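Side-chain contacts in Cas13d (uncultured Ruminococcus sp, PDB 6IV9), which binds a CRISPR RNA guide and, through two HEPN domains, carries out both the maturation of that guide and the cleavage of target RNA: residues A722-G725 with L726-V730; G659-D663 with T664-R668; K695-F699 with D700-N704; D586-I590 with L591-D595; K652-M655 with F656-G660. The protein carries 2 engineered substitutions. All coordinates share one frame; numbering follows the deposited sequence.

Contact 1: A722-G725 with L726-V730. With nucleotides of chain B.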
# COMPACT_ATOMS: atom_id res chain seq x y z
N ALA A 722 23.42 15.98 0.34
CA ALA A 722 22.28 16.54 1.09
C ALA A 722 21.35 17.30 0.14
O ALA A 722 20.17 17.14 0.24
CB ALA A 722 22.80 17.42 2.19
N VAL A 723 21.92 18.10 -0.75
CA VAL A 723 21.08 18.88 -1.70
C VAL A 723 20.30 17.92 -2.61
O VAL A 723 19.12 18.12 -2.77
CB VAL A 723 21.94 19.84 -2.53
CG1 VAL A 723 21.20 20.45 -3.69
CG2 VAL A 723 22.58 20.90 -1.66
N ILE A 724 20.98 16.93 -3.16
CA ILE A 724 20.28 15.97 -4.06
C ILE A 724 19.21 15.22 -3.26
O ILE A 724 18.14 15.02 -3.77
CB ILE A 724 21.30 15.01 -4.70
CG1 ILE A 724 22.18 15.74 -5.71
CG2 ILE A 724 20.60 13.82 -5.32
CD1 ILE A 724 23.26 14.90 -6.31
N GLY A 725 19.53 14.83 -2.04
CA GLY A 725 18.55 14.08 -1.25
C GLY A 725 17.31 14.90 -0.99
O GLY A 725 16.23 14.37 -1.07
N LEU A 726 17.48 16.17 -0.63
CA LEU A 726 16.31 17.03 -0.37
C LEU A 726 15.52 17.24 -1.65
O LEU A 726 14.33 17.20 -1.60
CB LEU A 726 16.77 18.38 0.19
CG LEU A 726 15.68 19.43 0.27
CD1 LEU A 726 14.56 18.98 1.19
CD2 LEU A 726 16.24 20.75 0.74
N TYR A 727 16.21 17.48 -2.76
CA TYR A 727 15.52 17.73 -4.04
C TYR A 727 14.67 16.51 -4.41
O TYR A 727 13.52 16.66 -4.70
CB TYR A 727 16.54 18.00 -5.14
CG TYR A 727 15.97 18.02 -6.53
CD1 TYR A 727 15.01 18.94 -6.88
CD2 TYR A 727 16.35 17.10 -7.48
CE1 TYR A 727 14.47 18.97 -8.15
CE2 TYR A 727 15.81 17.10 -8.75
CZ TYR A 727 14.86 18.04 -9.09
OH TYR A 727 14.30 18.07 -10.32
N LEU A 728 15.26 15.33 -4.35
CA LEU A 728 14.50 14.11 -4.70
C LEU A 728 13.33 13.91 -3.73
O LEU A 728 12.28 13.52 -4.17
CB LEU A 728 15.45 12.91 -4.68
CG LEU A 728 16.46 12.89 -5.81
CD1 LEU A 728 17.40 11.71 -5.67
CD2 LEU A 728 15.77 12.88 -7.15
N THR A 729 13.57 14.12 -2.44
CA THR A 729 12.50 13.94 -1.43
C THR A 729 11.35 14.90 -1.70
O THR A 729 10.23 14.47 -1.70
CB THR A 729 13.03 14.17 -0.01
OG1 THR A 729 14.07 13.23 0.23
CG2 THR A 729 11.96 14.03 1.04
N VAL A 730 11.64 16.16 -1.97
CA VAL A 730 10.53 17.13 -2.17
C VAL A 730 9.69 16.76 -3.40
O VAL A 730 8.50 16.79 -3.32
CB VAL A 730 11.09 18.56 -2.26
CG1 VAL A 730 10.06 19.52 -2.79
CG2 VAL A 730 11.64 19.01 -0.92
P U B 38 8.11 9.50 3.41
OP1 U B 38 7.19 9.60 2.32
OP2 U B 38 9.04 8.41 3.54
O5' U B 38 8.92 10.86 3.36
C5' U B 38 10.01 11.02 4.19
C4' U B 38 10.39 12.49 4.25
O4' U B 38 9.23 13.24 4.70
C3' U B 38 11.45 12.74 5.30
O3' U B 38 12.72 12.59 4.67
C2' U B 38 11.16 14.18 5.74
O2' U B 38 11.66 15.12 4.81
C1' U B 38 9.64 14.23 5.62
N1 U B 38 8.96 14.01 6.90
C2 U B 38 7.75 14.66 7.07
O2 U B 38 7.26 15.39 6.21
N3 U B 38 7.12 14.40 8.27
C4 U B 38 7.56 13.55 9.29
O4 U B 38 6.88 13.40 10.31
C5 U B 38 8.80 12.88 9.00
C6 U B 38 9.44 13.13 7.84

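Contact 2: G659-D663 with T664-R668. With nucleotides of chain B.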
# COMPACT_ATOMS: atom_id res chain seq x y z
N GLY A 659 6.44 23.27 3.43
CA GLY A 659 5.59 23.72 4.54
C GLY A 659 5.14 22.57 5.41
O GLY A 659 4.91 22.78 6.58
N GLY A 660 4.89 21.42 4.80
CA GLY A 660 4.46 20.20 5.49
C GLY A 660 5.57 19.55 6.28
O GLY A 660 5.29 18.74 7.14
N ILE A 661 6.81 19.82 5.91
CA ILE A 661 7.94 19.17 6.62
C ILE A 661 8.06 19.80 8.01
O ILE A 661 8.03 21.01 8.10
CB ILE A 661 9.22 19.24 5.78
CG1 ILE A 661 9.04 18.50 4.46
CG2 ILE A 661 10.41 18.71 6.56
CD1 ILE A 661 10.21 18.58 3.56
N PRO A 662 8.27 19.00 9.07
CA PRO A 662 8.38 19.53 10.42
C PRO A 662 9.55 20.52 10.53
O PRO A 662 10.51 20.37 9.87
CB PRO A 662 8.66 18.29 11.27
CG PRO A 662 8.08 17.17 10.47
CD PRO A 662 8.33 17.55 9.04
N ASP A 663 9.40 21.50 11.42
CA ASP A 663 10.38 22.59 11.60
C ASP A 663 11.74 22.01 11.98
O ASP A 663 12.72 22.49 11.45
CB ASP A 663 9.94 23.57 12.69
CG ASP A 663 8.66 24.32 12.39
OD1 ASP A 663 8.30 24.43 11.24
OD2 ASP A 663 8.06 24.81 13.35
N THR A 664 11.79 21.00 12.83
CA THR A 664 13.10 20.42 13.21
C THR A 664 13.80 19.86 11.97
O THR A 664 14.98 20.01 11.87
CB THR A 664 12.96 19.36 14.31
OG1 THR A 664 12.15 18.32 13.77
CG2 THR A 664 12.30 19.89 15.56
N GLN A 665 13.07 19.21 11.08
CA GLN A 665 13.66 18.68 9.83
C GLN A 665 14.12 19.81 8.90
O GLN A 665 15.16 19.69 8.31
CB GLN A 665 12.74 17.66 9.18
CG GLN A 665 13.44 16.83 8.11
CD GLN A 665 14.83 16.35 8.48
OE1 GLN A 665 15.03 15.75 9.52
NE2 GLN A 665 15.78 16.58 7.60
N ILE A 666 13.35 20.89 8.80
CA ILE A 666 13.75 22.03 7.93
C ILE A 666 15.09 22.58 8.44
O ILE A 666 15.94 22.88 7.63
CB ILE A 666 12.65 23.10 7.90
CG1 ILE A 666 11.42 22.61 7.13
CG2 ILE A 666 13.17 24.40 7.34
CD1 ILE A 666 11.71 22.19 5.73
N GLU A 667 15.26 22.68 9.75
CA GLU A 667 16.53 23.19 10.32
C GLU A 667 17.67 22.24 9.94
O GLU A 667 18.74 22.72 9.64
CB GLU A 667 16.39 23.36 11.83
CG GLU A 667 15.37 24.40 12.23
CD GLU A 667 15.95 25.70 12.76
OE1 GLU A 667 17.10 26.00 12.44
OE2 GLU A 667 15.25 26.40 13.46
N ARG A 668 17.44 20.94 10.00
CA ARG A 668 18.49 19.97 9.61
C ARG A 668 18.83 20.11 8.13
O ARG A 668 19.99 20.14 7.80
CB ARG A 668 18.01 18.54 9.85
CG ARG A 668 17.98 18.12 11.31
CD ARG A 668 17.62 16.66 11.38
NE ARG A 668 17.45 16.22 12.74
CZ ARG A 668 16.29 16.16 13.34
NH1 ARG A 668 16.21 16.34 14.65
NH2 ARG A 668 15.19 15.93 12.64
P U B 39 13.73 11.39 5.07
OP1 U B 39 14.85 11.49 4.17
OP2 U B 39 12.95 10.12 5.06
O5' U B 39 14.01 11.71 6.59
C5' U B 39 14.95 12.74 6.95
C4' U B 39 15.00 12.85 8.46
O4' U B 39 13.66 13.08 8.98
C3' U B 39 15.44 11.61 9.20
O3' U B 39 16.84 11.46 9.08
C2' U B 39 14.90 11.89 10.60
O2' U B 39 15.52 12.88 11.40
C1' U B 39 13.53 12.46 10.25
N1 U B 39 12.48 11.43 10.15
C2 U B 39 12.00 10.88 11.32
O2 U B 39 12.44 11.18 12.42
N3 U B 39 11.00 9.95 11.15
C4 U B 39 10.44 9.53 9.96
O4 U B 39 9.55 8.69 9.97
C5 U B 39 10.99 10.15 8.80
C6 U B 39 11.97 11.06 8.92
P U B 38 8.11 9.50 3.41
OP1 U B 38 7.19 9.60 2.32
OP2 U B 38 9.04 8.41 3.54
O5' U B 38 8.92 10.86 3.36
C5' U B 38 10.01 11.02 4.19
C4' U B 38 10.39 12.49 4.25
O4' U B 38 9.23 13.24 4.70
C3' U B 38 11.45 12.74 5.30
O3' U B 38 12.72 12.59 4.67
C2' U B 38 11.16 14.18 5.74
O2' U B 38 11.66 15.12 4.81
C1' U B 38 9.64 14.23 5.62
N1 U B 38 8.96 14.01 6.90
C2 U B 38 7.75 14.66 7.07
O2 U B 38 7.26 15.39 6.21
N3 U B 38 7.12 14.40 8.27
C4 U B 38 7.56 13.55 9.29
O4 U B 38 6.88 13.40 10.31
C5 U B 38 8.80 12.88 9.00
C6 U B 38 9.44 13.13 7.84

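Contact 3: K695-F699 with D700-N704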
# COMPACT_ATOMS: atom_id res chain seq x y z
N LYS A 695 14.95 25.33 -7.04
CA LYS A 695 14.62 26.00 -8.31
C LYS A 695 15.87 26.10 -9.19
O LYS A 695 15.72 26.06 -10.39
CB LYS A 695 14.07 27.39 -8.02
CG LYS A 695 13.75 28.23 -9.24
CD LYS A 695 13.63 29.69 -8.93
CE LYS A 695 12.40 30.34 -9.52
NZ LYS A 695 12.18 30.01 -10.94
N ASN A 696 17.04 26.27 -8.58
CA ASN A 696 18.31 26.56 -9.30
C ASN A 696 19.24 25.36 -9.44
O ASN A 696 20.31 25.55 -9.96
CB ASN A 696 19.06 27.70 -8.62
CG ASN A 696 18.32 29.01 -8.74
OD1 ASN A 696 17.72 29.31 -9.75
ND2 ASN A 696 18.34 29.79 -7.68
N ILE A 697 18.84 24.18 -8.99
CA ILE A 697 19.73 22.99 -9.07
C ILE A 697 20.01 22.62 -10.54
O ILE A 697 19.16 22.84 -11.36
CB ILE A 697 19.09 21.81 -8.34
CG1 ILE A 697 20.08 20.67 -8.12
CG2 ILE A 697 17.87 21.32 -9.09
CD1 ILE A 697 19.54 19.60 -7.24
N SER A 698 21.18 22.06 -10.81
CA SER A 698 21.50 21.58 -12.17
C SER A 698 22.54 20.48 -12.07
O SER A 698 23.23 20.43 -11.08
CB SER A 698 21.98 22.69 -13.04
OG SER A 698 23.23 23.15 -12.60
N PHE A 699 22.69 19.69 -13.12
CA PHE A 699 23.72 18.62 -13.12
C PHE A 699 25.10 19.26 -13.02
O PHE A 699 25.96 18.74 -12.36
CB PHE A 699 23.65 17.79 -14.40
CG PHE A 699 24.84 16.89 -14.56
CD1 PHE A 699 25.06 15.86 -13.66
CD2 PHE A 699 25.74 17.07 -15.58
CE1 PHE A 699 26.15 15.02 -13.81
CE2 PHE A 699 26.83 16.23 -15.72
CZ PHE A 699 27.03 15.21 -14.83
N ASP A 700 25.23 20.45 -13.59
CA ASP A 700 26.49 21.23 -13.69
C ASP A 700 27.04 21.50 -12.29
O ASP A 700 28.24 21.47 -12.13
CB ASP A 700 26.24 22.55 -14.41
CG ASP A 700 27.50 23.32 -14.76
OD1 ASP A 700 28.15 22.92 -15.72
OD2 ASP A 700 27.81 24.30 -14.08
N ASP A 701 26.17 21.65 -11.30
CA ASP A 701 26.59 21.93 -9.90
C ASP A 701 27.45 20.81 -9.33
O ASP A 701 28.19 21.07 -8.40
CB ASP A 701 25.39 22.02 -8.97
CG ASP A 701 24.52 23.23 -9.21
OD1 ASP A 701 24.96 24.11 -9.93
OD2 ASP A 701 23.43 23.26 -8.68
N PHE A 702 27.26 19.59 -9.82
CA PHE A 702 27.92 18.40 -9.23
C PHE A 702 29.04 17.84 -10.10
O PHE A 702 29.65 16.91 -9.67
CB PHE A 702 26.87 17.32 -9.01
CG PHE A 702 25.64 17.85 -8.34
CD1 PHE A 702 25.66 18.14 -6.99
CD2 PHE A 702 24.51 18.15 -9.06
CE1 PHE A 702 24.54 18.67 -6.37
CE2 PHE A 702 23.40 18.69 -8.44
CZ PHE A 702 23.42 18.94 -7.10
N LYS A 703 29.34 18.48 -11.22
CA LYS A 703 30.34 17.93 -12.17
C LYS A 703 31.73 17.80 -11.52
O LYS A 703 32.44 16.90 -11.92
CB LYS A 703 30.33 18.71 -13.48
CG LYS A 703 31.11 20.01 -13.41
CD LYS A 703 31.03 20.84 -14.65
CE LYS A 703 31.28 22.30 -14.35
NZ LYS A 703 31.22 23.11 -15.59
N ASN A 704 32.07 18.63 -10.55
CA ASN A 704 33.43 18.56 -9.94
C ASN A 704 33.42 17.91 -8.56
O ASN A 704 34.41 18.02 -7.87
CB ASN A 704 34.13 19.91 -9.96
CG ASN A 704 34.26 20.44 -11.37
OD1 ASN A 704 34.68 19.72 -12.26
ND2 ASN A 704 33.85 21.67 -11.58

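Contact 4: D586-I590 with L591-D595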
# COMPACT_ATOMS: atom_id res chain seq x y z
N ASP A 586 18.29 9.67 -17.37
CA ASP A 586 17.19 10.02 -16.45
C ASP A 586 17.76 10.83 -15.28
O ASP A 586 17.19 11.83 -14.96
CB ASP A 586 16.48 8.76 -15.93
CG ASP A 586 15.57 8.08 -16.93
OD1 ASP A 586 15.19 8.73 -17.90
OD2 ASP A 586 15.26 6.92 -16.73
N ALA A 587 18.88 10.39 -14.71
CA ALA A 587 19.48 11.10 -13.56
C ALA A 587 19.96 12.50 -13.93
O ALA A 587 19.62 13.43 -13.24
CB ALA A 587 20.59 10.27 -12.98
N LEU A 588 20.70 12.65 -15.02
CA LEU A 588 21.17 14.00 -15.41
C LEU A 588 19.98 14.91 -15.72
O LEU A 588 20.02 16.03 -15.33
CB LEU A 588 22.10 13.87 -16.61
CG LEU A 588 23.57 13.67 -16.27
CD1 LEU A 588 23.77 12.49 -15.35
CD2 LEU A 588 24.41 13.52 -17.52
N THR A 589 18.98 14.40 -16.42
CA THR A 589 17.78 15.19 -16.79
C THR A 589 17.00 15.65 -15.56
O THR A 589 16.58 16.78 -15.53
CB THR A 589 16.88 14.38 -17.72
OG1 THR A 589 17.65 13.94 -18.84
CG2 THR A 589 15.68 15.14 -18.21
N ILE A 590 16.83 14.79 -14.56
CA ILE A 590 16.08 15.21 -13.35
C ILE A 590 16.83 16.33 -12.63
O ILE A 590 16.19 17.15 -12.02
CB ILE A 590 15.66 14.03 -12.45
CG1 ILE A 590 14.32 14.30 -11.77
CG2 ILE A 590 16.73 13.64 -11.45
CD1 ILE A 590 13.72 13.09 -11.12
N LEU A 591 18.15 16.26 -12.60
CA LEU A 591 18.99 17.30 -11.95
C LEU A 591 18.89 18.61 -12.73
O LEU A 591 18.78 19.65 -12.13
CB LEU A 591 20.43 16.80 -11.92
CG LEU A 591 20.91 16.19 -10.61
CD1 LEU A 591 19.81 15.90 -9.61
CD2 LEU A 591 21.82 15.02 -10.82
N GLY A 592 18.88 18.52 -14.06
CA GLY A 592 18.83 19.68 -14.96
C GLY A 592 20.01 19.66 -15.92
O GLY A 592 21.12 19.76 -15.47
N ILE A 593 19.71 19.51 -17.20
CA ILE A 593 20.74 19.39 -18.27
C ILE A 593 20.19 20.01 -19.55
O ILE A 593 18.98 20.23 -19.63
CB ILE A 593 21.08 17.91 -18.46
CG1 ILE A 593 22.46 17.70 -19.09
CG2 ILE A 593 20.01 17.20 -19.26
CD1 ILE A 593 23.57 17.62 -18.10
N ASP A 594 21.07 20.25 -20.50
CA ASP A 594 20.68 20.81 -21.82
C ASP A 594 19.68 19.84 -22.42
O ASP A 594 19.95 18.65 -22.43
CB ASP A 594 21.94 21.03 -22.67
CG ASP A 594 21.73 21.10 -24.17
OD1 ASP A 594 20.61 21.38 -24.61
OD2 ASP A 594 22.72 20.90 -24.89
N ASP A 595 18.59 20.37 -22.95
CA ASP A 595 17.49 19.57 -23.52
C ASP A 595 17.97 18.73 -24.71
O ASP A 595 17.36 17.71 -24.96
CB ASP A 595 16.33 20.46 -23.96
CG ASP A 595 15.44 20.91 -22.82
OD1 ASP A 595 15.50 20.30 -21.73
OD2 ASP A 595 14.68 21.86 -23.02
O HOH W 1 16.68 18.70 -17.40

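Contact 5: K652-M655 with F656-G660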
# COMPACT_ATOMS: atom_id res chain seq x y z
N LYS A 652 6.03 28.15 -5.48
CA LYS A 652 4.79 27.98 -4.69
C LYS A 652 4.54 26.50 -4.40
O LYS A 652 4.16 26.18 -3.30
CB LYS A 652 3.61 28.57 -5.44
CG LYS A 652 3.50 30.08 -5.33
CD LYS A 652 2.19 30.60 -5.81
CE LYS A 652 2.02 30.41 -7.29
NZ LYS A 652 0.92 31.26 -7.80
N VAL A 653 4.70 25.66 -5.41
CA VAL A 653 4.52 24.20 -5.22
C VAL A 653 5.58 23.66 -4.26
O VAL A 653 5.24 22.99 -3.33
CB VAL A 653 4.64 23.48 -6.57
CG1 VAL A 653 4.63 21.98 -6.39
CG2 VAL A 653 3.56 23.91 -7.54
N VAL A 654 6.84 24.00 -4.49
CA VAL A 654 7.94 23.51 -3.61
C VAL A 654 7.74 24.04 -2.19
O VAL A 654 7.89 23.31 -1.27
CB VAL A 654 9.31 23.89 -4.18
CG1 VAL A 654 10.42 23.64 -3.19
CG2 VAL A 654 9.55 23.16 -5.48
N MET A 655 7.35 25.30 -2.05
CA MET A 655 7.10 25.88 -0.71
C MET A 655 5.94 25.14 -0.05
O MET A 655 5.97 24.97 1.15
CB MET A 655 6.81 27.38 -0.77
CG MET A 655 8.06 28.24 -0.89
SD MET A 655 9.16 28.13 0.51
CE MET A 655 8.24 29.05 1.74
N PHE A 656 4.94 24.74 -0.83
CA PHE A 656 3.81 23.99 -0.22
C PHE A 656 4.32 22.68 0.38
O PHE A 656 3.99 22.37 1.49
CB PHE A 656 2.74 23.69 -1.27
CG PHE A 656 1.73 22.70 -0.76
CD1 PHE A 656 0.93 23.01 0.32
CD2 PHE A 656 1.62 21.45 -1.32
CE1 PHE A 656 0.03 22.09 0.82
CE2 PHE A 656 0.72 20.53 -0.82
CZ PHE A 656 -0.06 20.85 0.25
N VAL A 657 5.14 21.95 -0.36
CA VAL A 657 5.70 20.66 0.15
C VAL A 657 6.61 20.91 1.36
O VAL A 657 6.48 20.22 2.33
CB VAL A 657 6.44 19.90 -0.96
CG1 VAL A 657 7.09 18.64 -0.42
CG2 VAL A 657 5.52 19.56 -2.10
N LEU A 658 7.47 21.92 1.28
CA LEU A 658 8.42 22.27 2.36
C LEU A 658 7.61 22.66 3.61
O LEU A 658 8.05 22.39 4.70
CB LEU A 658 9.25 23.46 1.87
CG LEU A 658 10.69 23.25 1.44
CD1 LEU A 658 11.18 21.82 1.38
CD2 LEU A 658 11.05 24.04 0.21
N GLY A 659 6.44 23.27 3.43
CA GLY A 659 5.59 23.72 4.54
C GLY A 659 5.14 22.57 5.41
O GLY A 659 4.91 22.78 6.58
N GLY A 660 4.89 21.42 4.80
CA GLY A 660 4.46 20.20 5.49
C GLY A 660 5.57 19.55 6.28
O GLY A 660 5.29 18.74 7.14

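Contact 1: A722-G725 with L726-V730
Thr729 lies one helical turn beyond Gly725 and takes hold of its carbonyl oxygen twice. From CA outward, Thr729 CB already sits 3.4 Å from Gly725 O. At the branch, chi1 of -60° sets OG1 beside the threonine's own backbone N, and from there OG1 donates to Gly725 O across 2.8 Å. Thr729 N reaches the same Gly725 O at 3.0 Å, approaching from the opposite face of the carbonyl plane, so the two donors straddle the acceptor. The other branch, Thr729 CG2, lies at the guide RNA, 3.9 Å from C4' of U38 of chain B. The Thr729-Gly725 pairing is a local i-to-i+4 contact inside the long helix 713-760, whose backbone ladder includes Leu728 N to Ile724 O. A valine here would probably leave Gly725 O with the amide alone, and the weak hydrogen bond from Arg631 would lose its mate. On another flank of the helix, Ile724 and Leu728 run side by side, pointing the same way, with Ile724 CG2 against Leu728 CD1 at 3.8 Å. Tyr727 sends its hydroxyl elsewhere, to a hydrogen bond with the carbonyl oxygen of Ile590.

Contact 2: G659-D663 with T664-R668
Ile661 and Ile666 cross at about a right angle, with Ile661 CG2 3.8 Å from Ile666 CD1. Because Pro662 holds the N-cap position of helix 663-673, this pairing of the residue before the cap with the fourth residue after it is a hydrophobic staple, set at the short link from helix 651-660. Gln665 passes obliquely over the same methyl, Ile661 CG2, which its CB meets at 3.7 Å, so one branch of the isoleucine serves two partners. In the first turn, Ile666 N donates to Pro662 O at 3.1 Å. The acids Asp663 and Glu667 turn elsewhere, forming salt bridges with Arg687 and Lys686.

Guide RNA takes up another side of the link. CD and CG of Pro662 lie over one face of the U38 base of chain B, off its centre, CD 3.5 Å from N3, while CD1 of Ile661 borders the ribose. Gln665 leaves CB with CG anti to the backbone N (chi1 -165°) and then bends at chi2, which lays its amide along the sugar of U39 of chain B. There OE1 accepts a weak hydrogen bond from O2' of U39. A firmer bond reaches the same oxygen from the next turn: Arg668 NH2 donates to Gln665 OE1 over 3.1 Å, nearly straight at 169°, with that oxygen in the plane of the guanidinium group.

Contact 3: K695-F699 with D700-N704
Just past helix 683-696, in the link to helix 713-760, the backbone makes two successive i-to-i+3 turns, Asp701 N bonding to Ser698 O at 3.2 Å and Phe702 N to Phe699 O at 3.0 Å, each donor above the plane of its carbonyl. The Asp701 carboxylate folds back over Ser698: OD2 takes a weak bond from Ser698 N, and OD1 a weak one from Ser698 OG. The chi1 of Phe702, -48°, keeps its ring beside the backbone N, and there Ile697 crosses it at about a right angle, CG1 meeting CE2 of Phe702 at 3.9 Å, at the ring edge and in plane. Over the centre of one face sits CB of Asp701, 3.9 Å above the plane. Ile724 of helix 713-760 and Leu591 also pack on this phenylalanine, and an alanine in its place would probably open a gap between them and leave Ile697 CG1 without its neighbour. At the outer side, Lys703 NZ meets Asp700 OD1 on the syn side, 3.1 Å away, in a salt bridge. The carboxylate bonds are weak and the backbone ones firmer; apolar packing and the Ile697 O-Arg645 and Phe699-Gly592 hydrogen bonds probably together hold the turn to its neighbours.

Contact 4: D586-I590 with L591-D595
Ile593 has CG1 anti to its backbone N (chi1 -157°), and this leaves CG2 between the N and the carbonyl carbon, where it presses back on the last helical turn, 3.9 Å from Thr589 CA. Gly592 makes that reversal possible: its phi is 124°, and with these backbone angles a CB would jam against the carbonyl oxygen of Leu591. Ile593 crosses Thr589 at about a right angle, its CG2 also 4.0 Å from OG1, whose bonding partner is Arg585 O one turn back. A looser touch joins CD1 of Ile593 to CD2 of Leu588, and both residues pack on Phe699. The helical ladder lasts through Gly592 N, which donates to Leu588 O at 3.0 Å. Ile593 N has already swung off it, and a water takes over, accepting from that amide at 3.1 Å and donating to Thr589 O at 2.7 Å. On the buried side Leu591 lays CD2 3.6 Å from Ala587 O, the same oxygen that receives the Leu591 amide. Glycine with positive phi just after the last helical residue, followed by an apolar side chain folded back on the final turn, is a familiar way of ending a helix, here helix 581-591 at its C-terminus.

Contact 5: K652-M655 with F656-G660
Val654 and Leu658 lie side by side, pointing the same way, and meet through Val654 CG1 and Leu658 CD2 at 3.5 Å, closer than carbons usually pack. Leu658 is modelled with chi1 -105°, away from the staggered values, so the tightness may partly reflect an uncertain rotamer; as placed, its CD2 is also 3.6 Å from Val654 O. That oxygen is gripped from the next turn by Leu658 N, at 2.9 Å and nearly along the C=O axis. Val653 O is similarly covered. CB of Phe656 rests 3.3 Å from Val653 O, and Val657 lays CG2 3.7 Å from the same atom, whose hydrogen bond comes from Val657 N. The bond from Gly659 N to Met655 O (2.9 Å) is more bent, 139° at the hydrogen.

Farther out, neighbouring helices set these side chains in place. Val730 of helix 713-760 packs on Val657 and Leu658, while Ala691 of helix 683-696 backs Val654 and also meets the doubly bent chain of Met655. The Phe656 ring makes an edge-to-face contact with Tyr848. Lys652 NZ is held by the carbonyl oxygens of Arg843 and Ile842, and Leu658 O accepts from Arg687 NE. Val653, Val654, Val657 and Leu658 are buried against neighbouring helices and loops, while Lys652 and Phe656 meet other partners, consistent with an amphipathic helix: the cohesion of helix 651-660 with its neighbours is probably mainly apolar, with polar bonds from Lys652 and Leu658 adding ties.

How the contacts relate
Along the chain the order is contact 4, contact 5, contact 2, contact 3 and contact 1. Contacts 5 and 2 share Gly659 and Gly660 at the end of helix 651-660. Contact 1, on helix 713-760, touches three others: contact 3 through Ile724 and Phe702, contact 4 through Tyr727 and Ile590, and contact 5 through Val730 and Leu658. Contacts 3 and 4, centres about 10 Å apart, are joined by Phe699 N and Gly592 O. Contacts 2 and 4 are farthest apart, about 27 Å between centres. Helices 651-660, 683-696 and 713-760 thus join contacts 1, 2 and 5, near the guide, to contacts 3 and 4, whose nearest atoms are about 12 and 14 Å from it.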